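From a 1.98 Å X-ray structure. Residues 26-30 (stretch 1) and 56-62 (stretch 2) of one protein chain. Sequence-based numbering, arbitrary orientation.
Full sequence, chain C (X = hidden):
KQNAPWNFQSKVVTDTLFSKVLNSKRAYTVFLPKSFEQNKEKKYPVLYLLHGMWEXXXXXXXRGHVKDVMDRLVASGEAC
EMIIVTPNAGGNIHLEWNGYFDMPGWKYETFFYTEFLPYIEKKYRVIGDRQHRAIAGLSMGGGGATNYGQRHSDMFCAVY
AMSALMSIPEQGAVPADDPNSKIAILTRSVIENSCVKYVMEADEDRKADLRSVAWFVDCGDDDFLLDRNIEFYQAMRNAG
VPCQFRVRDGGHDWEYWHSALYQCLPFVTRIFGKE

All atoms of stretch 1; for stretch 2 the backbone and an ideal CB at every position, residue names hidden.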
# COMPACT_ATOMS: atom_id res chain seq x y z
N ARG C 26 -37.47 -10.88 4.75
CA ARG C 26 -36.22 -10.13 4.72
C ARG C 26 -35.16 -10.95 4.01
O ARG C 26 -34.76 -12.02 4.49
CB ARG C 26 -35.78 -9.77 6.14
CG ARG C 26 -36.56 -8.62 6.78
CD ARG C 26 -36.20 -7.28 6.14
NE ARG C 26 -37.13 -6.88 5.09
CZ ARG C 26 -37.00 -5.78 4.35
NH1 ARG C 26 -35.94 -4.99 4.52
NH2 ARG C 26 -37.92 -5.48 3.44
N ALA C 27 -34.72 -10.47 2.85
CA ALA C 27 -33.66 -11.13 2.13
C ALA C 27 -32.31 -10.87 2.81
O ALA C 27 -32.13 -9.87 3.50
CB ALA C 27 -33.61 -10.67 0.68
N TYR C 28 -31.38 -11.78 2.61
CA TYR C 28 -30.02 -11.59 3.10
C TYR C 28 -29.06 -12.32 2.18
O TYR C 28 -29.46 -13.22 1.45
CB TYR C 28 -29.88 -12.09 4.54
CG TYR C 28 -30.05 -13.59 4.67
CD1 TYR C 28 -31.30 -14.15 4.93
CD2 TYR C 28 -28.96 -14.45 4.56
CE1 TYR C 28 -31.46 -15.52 5.05
CE2 TYR C 28 -29.12 -15.82 4.68
CZ TYR C 28 -30.37 -16.35 4.93
OH TYR C 28 -30.52 -17.71 5.05
N THR C 29 -27.80 -11.91 2.22
CA THR C 29 -26.76 -12.53 1.40
C THR C 29 -25.62 -12.90 2.33
O THR C 29 -25.16 -12.08 3.12
CB THR C 29 -26.27 -11.57 0.29
OG1 THR C 29 -27.37 -11.17 -0.53
CG2 THR C 29 -25.21 -12.24 -0.59
N VAL C 30 -25.17 -14.14 2.26
CA VAL C 30 -24.16 -14.60 3.20
C VAL C 30 -22.98 -15.19 2.45
O VAL C 30 -23.16 -15.86 1.42
CB VAL C 30 -24.75 -15.64 4.19
CG1 VAL C 30 -25.38 -16.80 3.43
CG2 VAL C 30 -23.68 -16.15 5.14
N UNK C 56 -29.55 -2.69 -1.42
CA UNK C 56 -30.09 -3.89 -0.80
C UNK C 56 -28.97 -4.91 -0.53
O UNK C 56 -27.80 -4.65 -0.83
CB UNK C 56 -31.17 -4.50 -1.69
N UNK C 57 -29.34 -6.07 0.00
CA UNK C 57 -28.39 -7.04 0.55
C UNK C 57 -27.28 -7.55 -0.38
O UNK C 57 -26.21 -7.88 0.10
CB UNK C 57 -29.18 -8.25 1.05
N UNK C 58 -27.53 -7.64 -1.71
CA UNK C 58 -26.52 -8.29 -2.56
C UNK C 58 -25.32 -7.42 -2.94
O UNK C 58 -24.42 -7.94 -3.60
CB UNK C 58 -27.19 -8.77 -3.85
N UNK C 59 -25.30 -6.15 -2.55
CA UNK C 59 -24.31 -5.23 -3.09
C UNK C 59 -22.88 -5.56 -2.62
O UNK C 59 -21.93 -5.43 -3.40
CB UNK C 59 -24.67 -3.80 -2.69
N UNK C 60 -22.71 -6.00 -1.38
CA UNK C 60 -21.38 -6.32 -0.86
C UNK C 60 -20.75 -7.49 -1.63
O UNK C 60 -19.55 -7.50 -1.88
CB UNK C 60 -21.46 -6.65 0.63
N UNK C 61 -21.57 -8.47 -2.04
CA UNK C 61 -21.05 -9.55 -2.86
C UNK C 61 -20.85 -9.12 -4.31
O UNK C 61 -19.85 -9.45 -4.93
CB UNK C 61 -21.99 -10.75 -2.80
N UNK C 62 -21.80 -8.37 -4.87
CA UNK C 62 -21.78 -8.07 -6.30
C UNK C 62 -20.82 -6.95 -6.67
O UNK C 62 -20.16 -7.03 -7.70
CB UNK C 62 -23.19 -7.70 -6.77

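Position 56 lies in an extended backbone conformation, phi/psi -127/-179, and its ideal CB has nothing of stretch 1 within 5.5 Å. Stretch 1 therefore sets no demand here, and many side chains, polar or branched, would fit. The residue is T56. Its carbonyl opens a type I turn that runs to position 59, closed by a weak hydrogen bond from the backbone N of 59 to T56 O, 3.4 Å.

Position 57 is where the two stretches come nearest, its CA 5.5 Å from that of Y28. CA-to-CB points toward the strand, and the ideal CB stands 3.8 Å from T29 OG1, 4.0 Å from Y28 CA and 4.2 Å from A27 O. So little room favours a short side chain, and the T29 hydroxyl, which can donate or accept, invites a polar one: serine, threonine, asparagine or aspartate, though aspartate could only accept. A donor would also suit the carbonyl. Phi/psi of -57/-30 suits the first corner of the turn and excludes none of them. The residue is N57. Its p rotamer lays the amide obliquely along the strand, and ND2 donates a hydrogen bond to T29 OG1 at 2.8 Å, with an angle of 154° at the hydrogen. The same ND2 lies 3.6 Å from Y28 C, while OD1 packs 3.6 Å from A27 CB, so one planar group spans three successive strand residues.

At position 58, CA-to-CB runs sideways, and the ideal CB is 4.1 Å from T29 OG1. A compact side chain would pass alongside the strand, and phi of -80 at the second corner of the turn is compatible with a proline ring. P58 is found, its CA 3.6 Å from T29 OG1. P58 O accepts a backbone hydrogen bond from the N of 62, 2.9 Å.

Position 59 lies in the helix, with its CA-to-CB bond pointing away; stretch 1 leaves the choice open, and the residue is V59.

Position 60 starts toward the strand but has no partner within 5.5 Å of its ideal CB, leaving space for a large side chain. The residue is W60; its indole leads away from the strand and its NE1 is hydrogen-bonded elsewhere in the structure.

Position 61 points toward stretch 1, its ideal CB 4.2 Å from T29 CG2. A small apolar group already makes contact here. The residue is A61, whose methyl CB meets T29 CG2 at 4.2 Å.

Position 62 is out of reach of the strand; a helix-compatible polar residue suits it, and E62 extends its carboxylate without touching stretch 1.

Stretch 2 (56-62) TNPVWAE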
# COMPACT_ATOMS: atom_id res chain seq x y z
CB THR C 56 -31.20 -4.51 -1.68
OG1 THR C 56 -30.69 -4.81 -2.98
CG2 THR C 56 -32.36 -3.52 -1.85
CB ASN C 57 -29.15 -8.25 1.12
CG ASN C 57 -30.18 -8.79 0.16
OD1 ASN C 57 -31.21 -8.15 -0.10
ND2 ASN C 57 -29.92 -9.98 -0.40
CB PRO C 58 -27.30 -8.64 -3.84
CG PRO C 58 -28.77 -8.39 -3.51
CD PRO C 58 -28.75 -7.32 -2.46
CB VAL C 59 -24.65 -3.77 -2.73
CG1 VAL C 59 -24.51 -3.51 -1.25
CG2 VAL C 59 -23.79 -2.81 -3.54
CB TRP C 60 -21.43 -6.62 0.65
CG TRP C 60 -21.16 -5.39 1.48
CD1 TRP C 60 -22.04 -4.73 2.28
CD2 TRP C 60 -19.93 -4.65 1.55
NE1 TRP C 60 -21.43 -3.63 2.86
CE2 TRP C 60 -20.14 -3.56 2.42
CE3 TRP C 60 -18.67 -4.80 0.94
CZ2 TRP C 60 -19.13 -2.64 2.72
CZ3 TRP C 60 -17.66 -3.89 1.24
CH2 TRP C 60 -17.90 -2.82 2.12
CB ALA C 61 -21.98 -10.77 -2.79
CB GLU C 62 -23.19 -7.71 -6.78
CG GLU C 62 -24.18 -8.81 -6.47
CD GLU C 62 -25.51 -8.63 -7.18
OE1 GLU C 62 -25.79 -7.52 -7.67
OE2 GLU C 62 -26.27 -9.62 -7.23
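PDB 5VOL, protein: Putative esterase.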